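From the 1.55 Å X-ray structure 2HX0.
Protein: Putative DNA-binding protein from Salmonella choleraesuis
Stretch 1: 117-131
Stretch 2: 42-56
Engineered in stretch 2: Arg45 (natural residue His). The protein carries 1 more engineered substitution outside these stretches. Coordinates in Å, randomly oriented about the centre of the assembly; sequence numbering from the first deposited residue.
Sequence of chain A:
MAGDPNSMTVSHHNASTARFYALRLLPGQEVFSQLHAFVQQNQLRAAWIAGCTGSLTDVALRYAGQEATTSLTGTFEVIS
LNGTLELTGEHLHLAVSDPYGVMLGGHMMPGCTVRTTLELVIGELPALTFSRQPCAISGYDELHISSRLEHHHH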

ATOM      1  N   THR A 117      -8.901  10.354  12.677  1.00 11.71           N
ATOM      2  CA  THR A 117      -8.208   9.123  13.035  1.00 11.75           C
ATOM      3  C   THR A 117      -7.124   8.764  12.023  1.00 10.03           C
ATOM      4  O   THR A 117      -7.100   9.276  10.908  1.00 11.56           O
ATOM      5  CB  THR A 117      -9.208   7.929  13.074  1.00 11.84           C
ATOM      6  OG1 THR A 117      -8.597   6.794  13.698  1.00 12.61           O
ATOM      7  CG2 THR A 117      -9.606   7.527  11.655  1.00 14.12           C
ATOM      8  N   LEU A 118      -6.211   7.895  12.435  1.00 10.55           N
ATOM      9  CA  LEU A 118      -5.192   7.375  11.530  1.00 10.07           C
ATOM     10  C   LEU A 118      -4.979   5.946  12.000  1.00  8.97           C
ATOM     11  O   LEU A 118      -4.474   5.711  13.096  1.00 12.16           O
ATOM     12  CB  LEU A 118      -3.878   8.156  11.584  1.00 10.87           C
ATOM     13  CG  LEU A 118      -3.014   7.739  10.382  1.00 11.01           C
ATOM     14  CD1 LEU A 118      -3.643   8.284   9.098  1.00 13.54           C
ATOM     15  CD2 LEU A 118      -1.594   8.255  10.531  1.00 12.91           C
ATOM     16  N   GLU A 119      -5.405   4.990  11.179  1.00  8.57           N
ATOM     17  CA  GLU A 119      -5.283   3.574  11.503  1.00  9.34           C
ATOM     18  C   GLU A 119      -4.058   3.037  10.793  1.00  8.56           C
ATOM     19  O   GLU A 119      -3.905   3.226   9.592  1.00 11.22           O
ATOM     20  CB  GLU A 119      -6.533   2.833  11.041  1.00  9.68           C
ATOM     21  CG  GLU A 119      -7.785   3.223  11.822  1.00 13.91           C
ATOM     22  CD  GLU A 119      -9.061   2.666  11.216  1.00 14.22           C
ATOM     23  OE1 GLU A 119      -9.029   1.539  10.677  1.00 17.75           O
ATOM     24  OE2 GLU A 119     -10.104   3.352  11.292  1.00 17.14           O
ATOM     25  N   LEU A 120      -3.195   2.361  11.540  1.00  9.69           N
ATOM     26  CA  LEU A 120      -1.963   1.845  10.974  1.00  9.63           C
ATOM     27  C   LEU A 120      -1.648   0.408  11.332  1.00  7.92           C
ATOM     28  O   LEU A 120      -1.921  -0.042  12.440  1.00  9.84           O
ATOM     29  CB  LEU A 120      -0.779   2.687  11.461  1.00 16.66           C
ATOM     30  CG  LEU A 120      -0.636   4.155  11.077  1.00 17.04           C
ATOM     31  CD1 LEU A 120      -0.034   4.926  12.240  1.00 21.35           C
ATOM     32  CD2 LEU A 120       0.243   4.268   9.841  1.00 19.27           C
ATOM     33  N   VAL A 121      -1.077  -0.311  10.372  1.00  8.68           N
ATOM     34  CA  VAL A 121      -0.597  -1.661  10.620  1.00  7.02           C
ATOM     35  C   VAL A 121       0.874  -1.530  10.245  1.00  6.73           C
ATOM     36  O   VAL A 121       1.208  -1.243   9.092  1.00  8.36           O
ATOM     37  CB  VAL A 121      -1.263  -2.723   9.739  1.00  7.57           C
ATOM     38  CG1 VAL A 121      -0.583  -4.074   9.980  1.00  9.72           C
ATOM     39  CG2 VAL A 121      -2.726  -2.829  10.086  1.00  9.78           C
ATOM     40  N   ILE A 122       1.745  -1.693  11.232  1.00  7.71           N
ATOM     41  CA  ILE A 122       3.175  -1.567  11.007  1.00  7.64           C
ATOM     42  C   ILE A 122       3.869  -2.915  11.109  1.00  8.16           C
ATOM     43  O   ILE A 122       3.654  -3.659  12.060  1.00  8.55           O
ATOM     44  CB  ILE A 122       3.794  -0.598  12.036  1.00 13.65           C
ATOM     45  CG1 ILE A 122       3.181   0.798  11.855  1.00 16.04           C
ATOM     46  CG2 ILE A 122       5.313  -0.567  11.882  1.00 14.27           C
ATOM     47  CD1 ILE A 122       1.739   0.943  12.208  1.00 19.30           C
ATOM     48  N   GLY A 123       4.690  -3.231  10.113  1.00  7.64           N
ATOM     49  CA  GLY A 123       5.420  -4.485  10.135  1.00  8.01           C
ATOM     50  C   GLY A 123       6.843  -4.257  10.608  1.00  8.89           C
ATOM     51  O   GLY A 123       7.429  -3.214  10.331  1.00  9.67           O
ATOM     52  N   GLU A 124       7.381  -5.222  11.347  1.00  7.89           N
ATOM     53  CA  GLU A 124       8.756  -5.170  11.850  1.00  7.92           C
ATOM     54  C   GLU A 124       9.415  -6.475  11.407  1.00  8.59           C
ATOM     55  O   GLU A 124       8.811  -7.543  11.502  1.00  9.27           O
ATOM     56  CB  GLU A 124       8.774  -5.067  13.382  1.00 11.41           C
ATOM     57  CG  GLU A 124      10.115  -5.449  14.038  1.00 11.64           C
ATOM     58  CD  GLU A 124      11.201  -4.385  13.907  1.00 13.04           C
ATOM     59  OE1 GLU A 124      11.087  -3.499  13.038  1.00 12.04           O
ATOM     60  OE2 GLU A 124      12.184  -4.443  14.676  1.00 13.49           O
ATOM     61  N   LEU A 125      10.647  -6.383  10.915  1.00  7.81           N
ATOM     62  CA  LEU A 125      11.381  -7.561  10.446  1.00  9.05           C
ATOM     63  C   LEU A 125      12.463  -7.882  11.479  1.00  8.97           C
ATOM     64  O   LEU A 125      13.573  -7.357  11.411  1.00 10.03           O
ATOM     65  CB  LEU A 125      12.003  -7.251   9.081  1.00  8.91           C
ATOM     66  CG  LEU A 125      10.971  -6.795   8.043  1.00 10.93           C
ATOM     67  CD1 LEU A 125      11.662  -6.109   6.872  1.00 13.68           C
ATOM     68  CD2 LEU A 125      10.158  -7.993   7.583  1.00 12.14           C
ATOM     69  N   PRO A 126      12.154  -8.776  12.439  1.00 11.60           N
ATOM     70  CA  PRO A 126      13.086  -9.159  13.503  1.00 12.04           C
ATOM     71  C   PRO A 126      14.467  -9.681  13.117  1.00 11.53           C
ATOM     72  O   PRO A 126      15.395  -9.590  13.917  1.00 12.82           O
ATOM     73  CB  PRO A 126      12.289 -10.188  14.311  1.00 14.14           C
ATOM     74  CG  PRO A 126      10.855  -9.812  14.047  1.00 14.89           C
ATOM     75  CD  PRO A 126      10.895  -9.530  12.564  1.00 12.45           C
ATOM     76  N   ALA A 127      14.617 -10.222  11.913  1.00 11.16           N
ATOM     77  CA  ALA A 127      15.914 -10.751  11.502  1.00 12.37           C
ATOM     78  C   ALA A 127      16.800  -9.716  10.818  1.00 12.22           C
ATOM     79  O   ALA A 127      17.956  -9.998  10.486  1.00 13.74           O
ATOM     80  CB  ALA A 127      15.718 -11.959  10.581  1.00 15.70           C
ATOM     81  N   LEU A 128      16.272  -8.512  10.622  1.00 10.17           N
ATOM     82  CA  LEU A 128      17.027  -7.466   9.944  1.00  8.80           C
ATOM     83  C   LEU A 128      17.126  -6.170  10.735  1.00  8.59           C
ATOM     84  O   LEU A 128      16.423  -5.967  11.721  1.00 10.15           O
ATOM     85  CB  LEU A 128      16.369  -7.153   8.595  1.00 10.56           C
ATOM     86  CG  LEU A 128      16.137  -8.327   7.640  1.00 10.84           C
ATOM     87  CD1 LEU A 128      15.259  -7.869   6.485  1.00 12.32           C
ATOM     88  CD2 LEU A 128      17.469  -8.857   7.120  1.00 11.27           C
ATOM     89  N   THR A 129      18.011  -5.292  10.278  1.00  9.93           N
ATOM     90  CA  THR A 129      18.182  -3.982  10.888  1.00 10.96           C
ATOM     91  C   THR A 129      18.360  -2.985   9.757  1.00 10.55           C
ATOM     92  O   THR A 129      19.184  -3.195   8.859  1.00 12.08           O
ATOM     93  CB  THR A 129      19.427  -3.915  11.804  1.00 13.84           C
ATOM     94  OG1 THR A 129      19.230  -4.754  12.948  1.00 15.43           O
ATOM     95  CG2 THR A 129      19.659  -2.489  12.280  1.00 16.22           C
ATOM     96  N   PHE A 130      17.563  -1.921   9.779  1.00  9.63           N
ATOM     97  CA  PHE A 130      17.657  -0.873   8.769  1.00 10.25           C
ATOM     98  C   PHE A 130      18.514   0.257   9.319  1.00 12.05           C
ATOM     99  O   PHE A 130      18.473   0.561  10.515  1.00 12.80           O
ATOM    100  CB  PHE A 130      16.287  -0.262   8.440  1.00 10.72           C
ATOM    101  CG  PHE A 130      15.341  -1.176   7.708  1.00  9.64           C
ATOM    102  CD1 PHE A 130      15.784  -2.352   7.106  1.00 10.20           C
ATOM    103  CD2 PHE A 130      13.996  -0.835   7.601  1.00  9.64           C
ATOM    104  CE1 PHE A 130      14.896  -3.175   6.406  1.00 10.26           C
ATOM    105  CE2 PHE A 130      13.099  -1.644   6.907  1.00  8.78           C
ATOM    106  CZ  PHE A 130      13.550  -2.819   6.307  1.00  9.27           C
ATOM    107  N   SER A 131      19.287   0.882   8.442  1.00 13.45           N
ATOM    108  CA  SER A 131      20.107   2.026   8.815  1.00 14.65           C
ATOM    109  C   SER A 131      20.187   2.906   7.579  1.00 14.67           C
ATOM    110  O   SER A 131      19.778   2.494   6.492  1.00 13.78           O
ATOM    111  CB  SER A 131      21.513   1.593   9.256  1.00 16.42           C
ATOM    112  OG  SER A 131      22.216   0.943   8.214  1.00 17.82           O
TER
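Stretch 2, residues 42-56: NQLRAAWIAGCTGSL

How does stretch 2 run along stretch 1? After the loop residues Gln43 to Ala46 it becomes an extended strand, 47-56, lying antiparallel beside strand 117-124; the two N-to-C directions make an angle of 146°, and the axes approach to 4.6 Å. Leu118 pairs with Gly54, Leu120 with Cys52, Ile122 with Ile49 and Glu124 with Ala47, and together the stretches bury 1200 Å².

Which backbone hydrogen bonds fix this register? Ser55 N donates to Thr117 O (2.9 Å), and Glu119 exchanges two bonds with Thr53: Glu119 N to Thr53 O at 2.7 Å, Thr53 N to Glu119 O at 3.0 Å. Val121 N reaches Gly51 O at 2.9 Å. A beta bulge then shifts the register by one, so Val121 O receives both Ala50 N (2.9 Å) and, weakly, Gly51 N (3.1 Å). Beyond it, Gly123 N binds Trp48 O (3.0 Å) and Trp48 N binds Gly123 O (2.9 Å).

What holds the loop before the strand? The carboxylate of Glu124 accepts two backbone amides, Arg45 N at OE2 (2.9 Å) and Ala46 N at OE1 (3.0 Å). Leu125 N donates to Ala46 O (2.8 Å), and past the type I turn from Leu125 to Leu128, Phe130 N donates to Arg45 O (2.7 Å). One water joins NH1 of the engineered Arg45 to Phe130 O.

How do the side chains pack? On one face of the sheet, Leu120 CD2 lies 3.5 Å from Cys52 SG, while Ile122 CG2 is 4.0 Å from Ala47 CB. On the other, Gly123 CA sits over the Trp48 six-membered ring, 3.9 Å from its centroid; a CB on Gly123 would clash with Trp48 CZ3. Ala46 CB covers the Phe130 ring, 3.6 Å from its centroid.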

ATOM      1  N   ASN A  42       8.748   0.452  21.060  1.00 14.07           N
ATOM      2  CA  ASN A  42       8.947  -0.952  20.738  1.00 13.70           C
ATOM      3  C   ASN A  42      10.334  -1.280  20.198  1.00 13.46           C
ATOM      4  O   ASN A  42      10.591  -2.416  19.795  1.00 15.36           O
ATOM      5  CB  ASN A  42       7.878  -1.399  19.741  1.00 14.39           C
ATOM      6  CG  ASN A  42       6.479  -1.270  20.302  1.00 15.39           C
ATOM      7  OD1 ASN A  42       5.755  -0.321  20.000  1.00 18.88           O
ATOM      8  ND2 ASN A  42       6.098  -2.220  21.141  1.00 15.71           N
ATOM      9  N   GLN A  43      11.221  -0.292  20.212  1.00 13.96           N
ATOM     10  CA  GLN A  43      12.587  -0.461  19.729  1.00 14.42           C
ATOM     11  C   GLN A  43      12.623  -1.165  18.376  1.00 14.87           C
ATOM     12  O   GLN A  43      13.365  -2.125  18.177  1.00 15.40           O
ATOM     13  CB  GLN A  43      13.415  -1.243  20.751  1.00 18.67           C
ATOM     14  CG  GLN A  43      13.659  -0.478  22.045  1.00 19.64           C
ATOM     15  CD  GLN A  43      14.551   0.731  21.840  1.00 21.26           C
ATOM     16  OE1 GLN A  43      15.737   0.595  21.535  1.00 26.06           O
ATOM     17  NE2 GLN A  43      13.983   1.921  21.990  1.00 20.42           N
ATOM     18  N   LEU A  44      11.812  -0.679  17.444  1.00 13.38           N
ATOM     19  CA  LEU A  44      11.758  -1.262  16.109  1.00 11.59           C
ATOM     20  C   LEU A  44      13.026  -0.905  15.334  1.00 12.45           C
ATOM     21  O   LEU A  44      13.422   0.261  15.279  1.00 13.96           O
ATOM     22  CB  LEU A  44      10.516  -0.755  15.371  1.00 10.60           C
ATOM     23  CG  LEU A  44       9.185  -1.008  16.093  1.00 12.19           C
ATOM     24  CD1 LEU A  44       8.028  -0.548  15.208  1.00 12.01           C
ATOM     25  CD2 LEU A  44       9.050  -2.487  16.438  1.00 11.85           C
ATOM     26  N   ARG A  45      13.651  -1.911  14.725  1.00  9.96           N
ATOM     27  CA  ARG A  45      14.889  -1.704  13.979  1.00 10.62           C
ATOM     28  C   ARG A  45      14.776  -1.879  12.465  1.00  8.84           C
ATOM     29  O   ARG A  45      15.702  -1.534  11.738  1.00  9.67           O
ATOM     30  CB  ARG A  45      15.987  -2.651  14.486  1.00 13.50           C
ATOM     31  CG  ARG A  45      16.286  -2.569  15.980  1.00 18.20           C
ATOM     32  CD  ARG A  45      16.713  -1.178  16.404  1.00 22.41           C
ATOM     33  NE  ARG A  45      17.931  -0.728  15.738  1.00 26.37           N
ATOM     34  CZ  ARG A  45      19.143  -1.228  15.961  1.00 28.82           C
ATOM     35  NH1 ARG A  45      20.188  -0.745  15.298  1.00 30.76           N
ATOM     36  NH2 ARG A  45      19.315  -2.206  16.841  1.00 30.62           N
ATOM     37  N   ALA A  46      13.659  -2.414  11.988  1.00 10.43           N
ATOM     38  CA  ALA A  46      13.476  -2.620  10.550  1.00  8.90           C
ATOM     39  C   ALA A  46      11.987  -2.726  10.257  1.00 10.02           C
ATOM     40  O   ALA A  46      11.464  -3.813  10.023  1.00 11.44           O
ATOM     41  CB  ALA A  46      14.184  -3.891  10.116  1.00 10.31           C
ATOM     42  N   ALA A  47      11.311  -1.584  10.246  1.00  8.53           N
ATOM     43  CA  ALA A  47       9.875  -1.570  10.044  1.00  7.65           C
ATOM     44  C   ALA A  47       9.428  -0.891   8.761  1.00  7.39           C
ATOM     45  O   ALA A  47      10.206  -0.213   8.095  1.00  8.67           O
ATOM     46  CB  ALA A  47       9.201  -0.900  11.253  1.00 11.25           C
ATOM     47  N   TRP A  48       8.164  -1.100   8.411  1.00  8.47           N
ATOM     48  CA  TRP A  48       7.589  -0.481   7.224  1.00  7.68           C
ATOM     49  C   TRP A  48       6.092  -0.349   7.455  1.00  7.56           C
ATOM     50  O   TRP A  48       5.527  -1.040   8.303  1.00  8.35           O
ATOM     51  CB  TRP A  48       7.893  -1.330   5.972  1.00  8.45           C
ATOM     52  CG  TRP A  48       6.901  -2.420   5.627  1.00  8.55           C
ATOM     53  CD1 TRP A  48       5.877  -2.343   4.725  1.00  7.48           C
ATOM     54  CD2 TRP A  48       6.881  -3.757   6.140  1.00  8.01           C
ATOM     55  NE1 TRP A  48       5.224  -3.550   4.642  1.00  9.21           N
ATOM     56  CE2 TRP A  48       5.820  -4.436   5.502  1.00  7.05           C
ATOM     57  CE3 TRP A  48       7.659  -4.446   7.080  1.00  8.34           C
ATOM     58  CZ2 TRP A  48       5.518  -5.776   5.770  1.00  7.77           C
ATOM     59  CZ3 TRP A  48       7.358  -5.778   7.349  1.00  8.53           C
ATOM     60  CH2 TRP A  48       6.293  -6.429   6.694  1.00  8.31           C
ATOM     61  N   ILE A  49       5.454   0.563   6.733  1.00  7.57           N
ATOM     62  CA  ILE A  49       4.016   0.746   6.882  1.00  7.77           C
ATOM     63  C   ILE A  49       3.334  -0.295   6.004  1.00  8.14           C
ATOM     64  O   ILE A  49       3.414  -0.232   4.777  1.00 10.53           O
ATOM     65  CB  ILE A  49       3.571   2.143   6.422  1.00  8.51           C
ATOM     66  CG1 ILE A  49       4.433   3.218   7.091  1.00  9.97           C
ATOM     67  CG2 ILE A  49       2.101   2.342   6.772  1.00  7.95           C
ATOM     68  CD1 ILE A  49       4.414   3.293   8.645  1.00 18.39           C
ATOM     69  N   ALA A  50       2.675  -1.260   6.641  1.00  7.73           N
ATOM     70  CA  ALA A  50       2.002  -2.329   5.911  1.00  9.29           C
ATOM     71  C   ALA A  50       0.567  -1.983   5.534  1.00 11.02           C
ATOM     72  O   ALA A  50      -0.011  -2.607   4.648  1.00 11.44           O
ATOM     73  CB  ALA A  50       2.032  -3.623   6.732  1.00 12.69           C
ATOM     74  N   GLY A  51      -0.005  -0.996   6.210  1.00 10.42           N
ATOM     75  CA  GLY A  51      -1.369  -0.593   5.914  1.00 11.29           C
ATOM     76  C   GLY A  51      -1.690   0.699   6.631  1.00 10.83           C
ATOM     77  O   GLY A  51      -1.231   0.914   7.750  1.00  9.67           O
ATOM     78  N   CYS A  52      -2.463   1.572   5.994  1.00 13.27           N
ATOM     79  CA  CYS A  52      -2.815   2.840   6.626  1.00 14.14           C
ATOM     80  C   CYS A  52      -4.031   3.503   6.007  1.00 16.04           C
ATOM     81  O   CYS A  52      -4.181   3.550   4.783  1.00 18.28           O
ATOM     82  CB  CYS A  52      -1.628   3.812   6.562  1.00 14.28           C
ATOM     83  SG  CYS A  52      -1.929   5.440   7.322  1.00 15.41           S
ATOM     84  N   THR A  53      -4.905   4.006   6.868  1.00 12.90           N
ATOM     85  CA  THR A  53      -6.094   4.709   6.416  1.00 14.42           C
ATOM     86  C   THR A  53      -6.424   5.746   7.473  1.00 13.61           C
ATOM     87  O   THR A  53      -6.126   5.554   8.647  1.00 14.70           O
ATOM     88  CB  THR A  53      -7.290   3.760   6.236  1.00 20.08           C
ATOM     89  OG1 THR A  53      -8.389   4.491   5.682  1.00 26.52           O
ATOM     90  CG2 THR A  53      -7.710   3.158   7.563  1.00 22.21           C
ATOM     91  N   GLY A  54      -7.029   6.852   7.059  1.00 13.37           N
ATOM     92  CA  GLY A  54      -7.363   7.882   8.020  1.00 12.33           C
ATOM     93  C   GLY A  54      -7.633   9.224   7.382  1.00 10.80           C
ATOM     94  O   GLY A  54      -7.874   9.315   6.182  1.00 11.52           O
ATOM     95  N   SER A  55      -7.564  10.271   8.197  1.00 12.07           N
ATOM     96  CA  SER A  55      -7.833  11.625   7.740  1.00 11.84           C
ATOM     97  C   SER A  55      -6.873  12.618   8.379  1.00 12.28           C
ATOM     98  O   SER A  55      -6.387  12.401   9.487  1.00 11.17           O
ATOM     99  CB  SER A  55      -9.274  11.996   8.093  1.00 13.46           C
ATOM    100  OG  SER A  55      -9.526  11.777   9.469  1.00 15.42           O
ATOM    101  N   LEU A  56      -6.609  13.712   7.674  1.00 12.22           N
ATOM    102  CA  LEU A  56      -5.710  14.741   8.175  1.00 12.39           C
ATOM    103  C   LEU A  56      -6.308  16.128   8.017  1.00 13.31           C
ATOM    104  O   LEU A  56      -7.187  16.349   7.183  1.00 13.50           O
ATOM    105  CB  LEU A  56      -4.380  14.707   7.423  1.00 12.78           C
ATOM    106  CG  LEU A  56      -3.553  13.422   7.457  1.00 11.71           C
ATOM    107  CD1 LEU A  56      -2.371  13.564   6.519  1.00 13.08           C
ATOM    108  CD2 LEU A  56      -3.077  13.135   8.879  1.00 12.50           C
TER
HETATM  109  O   HOH W   1      20.322   0.864  12.614  1.00 24.22           O